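Local coordinates for segregation and condensation protein A (Pyrococcus furiosus, PDB 5XNS) that probably serves, as the kleisin subunit of an SMC complex, in chromosome segregation and condensation, the chain here being its C-terminal domain, at residues E8-V13 with M51-I56; I24-L29 with A39-Y44. All coordinates share one frame; numbering follows the deposited sequence.

Contact 1 of 2, residues E8-V13 with M51-I56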
# COMPACT_ATOMS: atom_id res chain seq x y z
N GLU B 8 7.17 1.88 36.17
CA GLU B 8 6.09 2.09 37.12
C GLU B 8 4.98 1.07 36.91
O GLU B 8 4.47 0.49 37.88
CB GLU B 8 5.52 3.51 36.99
CG GLU B 8 6.24 4.58 37.82
CD GLU B 8 5.79 6.02 37.49
OE1 GLU B 8 6.60 6.97 37.66
OE2 GLU B 8 4.62 6.19 37.06
N LEU B 9 4.62 0.82 35.65
CA LEU B 9 3.55 -0.13 35.38
C LEU B 9 3.97 -1.54 35.76
O LEU B 9 3.15 -2.33 36.26
CB LEU B 9 3.15 -0.04 33.91
CG LEU B 9 2.18 -1.11 33.43
CD1 LEU B 9 0.86 -1.05 34.20
CD2 LEU B 9 1.95 -0.95 31.93
N TYR B 10 5.24 -1.88 35.55
CA TYR B 10 5.76 -3.17 35.97
C TYR B 10 5.60 -3.37 37.48
O TYR B 10 5.08 -4.40 37.93
CB TYR B 10 7.22 -3.30 35.56
CG TYR B 10 7.89 -4.59 35.97
CD1 TYR B 10 7.27 -5.82 35.72
CD2 TYR B 10 9.16 -4.59 36.55
CE1 TYR B 10 7.89 -7.00 36.06
CE2 TYR B 10 9.78 -5.77 36.89
CZ TYR B 10 9.15 -6.97 36.65
OH TYR B 10 9.77 -8.15 36.99
N LYS B 11 6.02 -2.37 38.27
CA LYS B 11 5.94 -2.49 39.73
C LYS B 11 4.50 -2.66 40.19
O LYS B 11 4.22 -3.44 41.11
CB LYS B 11 6.57 -1.27 40.41
CG LYS B 11 8.05 -1.01 40.10
CD LYS B 11 8.71 -0.16 41.20
CE LYS B 11 9.84 0.73 40.67
NZ LYS B 11 9.35 2.02 40.08
N VAL B 12 3.58 -1.95 39.55
CA VAL B 12 2.16 -2.11 39.85
C VAL B 12 1.71 -3.55 39.57
O VAL B 12 1.02 -4.17 40.40
CB VAL B 12 1.33 -1.10 39.03
CG1 VAL B 12 -0.14 -1.51 39.03
CG2 VAL B 12 1.54 0.30 39.59
N VAL B 13 2.10 -4.09 38.41
CA VAL B 13 1.73 -5.46 38.05
C VAL B 13 2.28 -6.45 39.07
O VAL B 13 1.57 -7.35 39.53
CB VAL B 13 2.23 -5.78 36.63
CG1 VAL B 13 2.13 -7.29 36.36
CG2 VAL B 13 1.41 -5.00 35.59
N MET B 51 10.75 -7.70 26.74
CA MET B 51 11.89 -7.82 27.63
C MET B 51 11.80 -9.01 28.57
O MET B 51 12.68 -9.19 29.42
CB MET B 51 12.06 -6.55 28.48
CG MET B 51 12.25 -5.28 27.70
SD MET B 51 12.25 -3.85 28.82
CE MET B 51 10.55 -3.73 29.31
N GLY B 52 10.75 -9.82 28.46
CA GLY B 52 10.61 -10.99 29.30
C GLY B 52 10.18 -10.72 30.73
O GLY B 52 10.29 -11.62 31.56
N ARG B 53 9.67 -9.52 31.03
CA ARG B 53 9.28 -9.21 32.40
C ARG B 53 7.82 -9.53 32.72
O ARG B 53 7.49 -9.72 33.90
CB ARG B 53 9.56 -7.75 32.73
CG ARG B 53 10.98 -7.35 32.45
CD ARG B 53 11.36 -6.07 33.17
NE ARG B 53 12.76 -5.75 32.91
CZ ARG B 53 13.80 -6.35 33.50
NH1 ARG B 53 13.60 -7.30 34.41
NH2 ARG B 53 15.05 -5.99 33.19
N VAL B 54 6.94 -9.58 31.71
CA VAL B 54 5.58 -10.05 31.90
C VAL B 54 5.23 -10.98 30.75
O VAL B 54 5.88 -10.99 29.70
CB VAL B 54 4.53 -8.91 31.96
CG1 VAL B 54 4.95 -7.85 32.97
CG2 VAL B 54 4.31 -8.31 30.57
N GLU B 55 4.18 -11.76 30.96
CA GLU B 55 3.56 -12.58 29.92
C GLU B 55 2.14 -12.09 29.69
O GLU B 55 1.39 -11.88 30.65
CB GLU B 55 3.58 -14.04 30.34
CG GLU B 55 2.51 -14.89 29.71
CD GLU B 55 2.96 -16.34 29.60
OE1 GLU B 55 2.47 -17.05 28.69
OE2 GLU B 55 3.83 -16.75 30.42
N ILE B 56 1.77 -11.89 28.43
CA ILE B 56 0.42 -11.49 28.06
C ILE B 56 -0.32 -12.73 27.56
O ILE B 56 0.19 -13.45 26.69
CB ILE B 56 0.42 -10.38 27.00
CG1 ILE B 56 1.18 -9.15 27.52
CG2 ILE B 56 -1.01 -10.01 26.62
CD1 ILE B 56 1.46 -8.12 26.46
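In this small winged-helix-like domain, helix 3-20 meets the start of strand 54-58 through Tyr-10, which lies against Arg-53 and Val-54. No hydrogen bond crosses the contact, so the evidence is van der Waals and CH-pi geometry. One CH-pi contact crosses the pair: Arg-53 CB stands over the Tyr-10 ring, 4.2 Å from its centroid and 27° off the normal. Further out on the same face, Arg-53 CD approaches the rim, 4.1 Å from Tyr-10 CE2. The extended arginine chain crosses the tyrosine at about a right angle, and its guanidinium is not stacked, its plane turned 47° from the ring. Tyr-10 CE1 also comes within 3.5 Å of Arg-53 O. With CG anti to the backbone N (chi1 179°), the ring is carried off the helix toward the turn, and Tyr-10 CD1 meets Val-54 CG1 at 4.1 Å. With an alanine in place of this tyrosine, the Arg-53 methylenes would probably lose their aromatic platform and a gap would be likely to open beside Val-54. One helical turn on, Val-13 CG1 lies 4.4 Å from Val-54 CG1, where Leu-48 and Val-67 add to the apolar surroundings. Just before, Gly-52 closes helix 35-50 with a Schellman motif, its positive phi turning the chain into the strand. Helix 3-20 packed on the turn between helix 35-50 and strand 54-58 is consistent with the winged-helix fold of kleisin C-terminal domains.

Contact 2 of 2, residues I24-L29 with A39-Y44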
# COMPACT_ATOMS: atom_id res chain seq x y z
N ILE B 24 -3.79 -10.85 36.00
CA ILE B 24 -4.42 -9.54 36.09
C ILE B 24 -5.10 -9.21 34.76
O ILE B 24 -4.47 -9.28 33.70
CB ILE B 24 -3.38 -8.47 36.47
CG1 ILE B 24 -2.81 -8.78 37.85
CG2 ILE B 24 -3.99 -7.06 36.42
CD1 ILE B 24 -1.49 -8.14 38.11
N LYS B 25 -6.39 -8.85 34.82
CA LYS B 25 -7.10 -8.40 33.62
C LYS B 25 -6.50 -7.10 33.08
O LYS B 25 -6.30 -6.13 33.82
CB LYS B 25 -8.58 -8.17 33.92
CG LYS B 25 -9.38 -9.41 34.34
CD LYS B 25 -10.85 -9.04 34.61
CE LYS B 25 -11.65 -10.28 35.02
NZ LYS B 25 -13.11 -10.00 35.15
N PHE B 26 -6.23 -7.07 31.77
CA PHE B 26 -5.80 -5.84 31.11
C PHE B 26 -6.71 -4.67 31.48
O PHE B 26 -6.23 -3.59 31.82
CB PHE B 26 -5.75 -6.02 29.58
CG PHE B 26 -5.50 -4.73 28.82
CD1 PHE B 26 -4.32 -4.03 28.97
CD2 PHE B 26 -6.47 -4.22 27.96
CE1 PHE B 26 -4.07 -2.85 28.27
CE2 PHE B 26 -6.25 -3.02 27.25
CZ PHE B 26 -5.04 -2.34 27.40
N TRP B 27 -8.04 -4.88 31.42
CA TRP B 27 -8.96 -3.78 31.68
C TRP B 27 -8.70 -3.13 33.03
O TRP B 27 -8.83 -1.91 33.18
CB TRP B 27 -10.42 -4.24 31.63
CG TRP B 27 -10.86 -4.92 30.36
CD1 TRP B 27 -11.58 -6.08 30.26
CD2 TRP B 27 -10.63 -4.48 29.02
NE1 TRP B 27 -11.80 -6.39 28.95
CE2 TRP B 27 -11.23 -5.43 28.16
CE3 TRP B 27 -9.97 -3.38 28.45
CZ2 TRP B 27 -11.18 -5.31 26.76
CZ3 TRP B 27 -9.92 -3.28 27.07
CH2 TRP B 27 -10.53 -4.23 26.24
N ASP B 28 -8.32 -3.93 34.03
CA ASP B 28 -8.10 -3.38 35.37
C ASP B 28 -6.83 -2.55 35.46
O ASP B 28 -6.61 -1.89 36.48
CB ASP B 28 -8.04 -4.50 36.41
CG ASP B 28 -9.36 -5.24 36.57
OD1 ASP B 28 -10.41 -4.77 36.07
OD2 ASP B 28 -9.35 -6.30 37.25
N LEU B 29 -5.99 -2.58 34.43
CA LEU B 29 -4.72 -1.87 34.41
C LEU B 29 -4.81 -0.50 33.75
O LEU B 29 -3.91 0.32 33.95
CB LEU B 29 -3.65 -2.70 33.70
CG LEU B 29 -2.60 -3.46 34.54
CD1 LEU B 29 -3.01 -3.62 35.99
CD2 LEU B 29 -2.27 -4.80 33.91
N ALA B 39 -4.35 2.58 24.54
CA ALA B 39 -3.27 2.18 23.64
C ALA B 39 -1.93 2.19 24.37
O ALA B 39 -1.15 1.23 24.25
CB ALA B 39 -3.25 3.11 22.43
N ARG B 40 -1.67 3.23 25.15
CA ARG B 40 -0.39 3.35 25.85
C ARG B 40 -0.19 2.23 26.88
O ARG B 40 0.91 1.68 27.01
CB ARG B 40 -0.29 4.72 26.51
CG ARG B 40 1.02 5.01 27.21
CD ARG B 40 0.95 6.35 27.93
NE ARG B 40 0.88 7.48 27.00
CZ ARG B 40 0.48 8.70 27.35
NH1 ARG B 40 0.09 8.92 28.60
NH2 ARG B 40 0.45 9.69 26.45
N THR B 41 -1.24 1.88 27.62
CA THR B 41 -1.14 0.77 28.56
C THR B 41 -0.79 -0.51 27.82
O THR B 41 0.12 -1.25 28.23
CB THR B 41 -2.46 0.60 29.32
OG1 THR B 41 -2.88 1.87 29.86
CG2 THR B 41 -2.29 -0.42 30.47
N PHE B 42 -1.51 -0.79 26.73
CA PHE B 42 -1.23 -1.98 25.92
C PHE B 42 0.22 -1.98 25.45
O PHE B 42 0.94 -2.98 25.60
CB PHE B 42 -2.22 -2.01 24.75
CG PHE B 42 -2.19 -3.28 23.94
CD1 PHE B 42 -2.10 -4.52 24.56
CD2 PHE B 42 -2.29 -3.23 22.55
CE1 PHE B 42 -2.09 -5.69 23.80
CE2 PHE B 42 -2.29 -4.39 21.79
CZ PHE B 42 -2.19 -5.63 22.41
N LEU B 43 0.69 -0.83 24.94
CA LEU B 43 2.05 -0.72 24.42
C LEU B 43 3.08 -0.99 25.51
O LEU B 43 4.04 -1.75 25.30
CB LEU B 43 2.27 0.66 23.81
CG LEU B 43 3.60 0.94 23.10
CD1 LEU B 43 3.72 0.09 21.86
CD2 LEU B 43 3.65 2.41 22.72
N TYR B 44 2.91 -0.37 26.67
CA TYR B 44 3.87 -0.55 27.76
C TYR B 44 3.94 -2.02 28.18
O TYR B 44 5.02 -2.54 28.47
CB TYR B 44 3.48 0.36 28.93
CG TYR B 44 3.73 1.84 28.65
CD1 TYR B 44 4.29 2.24 27.45
CD2 TYR B 44 3.41 2.81 29.58
CE1 TYR B 44 4.53 3.57 27.18
CE2 TYR B 44 3.64 4.15 29.32
CZ TYR B 44 4.20 4.53 28.12
OH TYR B 44 4.44 5.86 27.85
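Phe-26 reaches from the turn after strand 24-25 against helix 35-50, touching Thr-41 and Phe-42. From CB, which points toward the helix, the side chain swings CG anti to the backbone N (chi1 172°), which carries the ring toward the helix, its edge nearest the backbone at Phe-42 N. Along one side of the ring, Phe-26 CE1 makes the nearest approaches: it lies 3.6 Å from Phe-42 N, which sits near the ring plane, and 3.7 Å from Thr-41 CG2, which comes in obliquely. At the tip, Phe-26 CZ meets Phe-42 CB at 3.9 Å. The two aromatic rings form an edge-to-face pair, with the edge of Phe-42 directed toward the face of Phe-26; centroids 5.9 Å apart and planes at 65° support that reading over a parallel stack. Ile-38, Leu-45 and Ile-65 also touch Phe-26, so its ring is lodged between the helix and strand 65-69.

This is the interior of the domain, where helix 35-50 packs against a short antiparallel sheet, consistent with the winged-helix domain of kleisins.

Thr-41 presents its methyl rather than its hydroxyl. Its CG2 is anti to the backbone N, which turns it toward residues 24-29, and there Thr-41 CG2 lies 3.9 Å from Leu-29 O and 4.2 Å from Leu-29 CB. The hydroxyl, OG1, is accounted for by a hydrogen bond to Ile-37 O one turn back in the helix, so this buried polar atom is satisfied without help from the turn. Phe-42 also touches an apolar side chain of the other protein in the assembly.

Contact 1 joins helix 3-20 to the lead-in and start of strand 54-58; contact 2 joins the turn after strand 24-25 to helix 35-50. They pair different elements, yet side chains of both touch strand 65-69. All four touching residues of contact 2 are buried, whereas contact 1 runs from buried Val-13 and Val-54 out to exposed Arg-53, and the chemistry follows: an aromatic pair with a threonine methyl inside, an arginine aliphatic chain on a tyrosine face nearer the surface. Helix 3-20 bridges them, Leu-9 CD2 packing 3.6 Å from Tyr-44 CB. Six residues of contact 2 lie within reach of the other protein chain; in segments 8-13 and 51-56 Ile-56 alone does, apart from contact 1 itself.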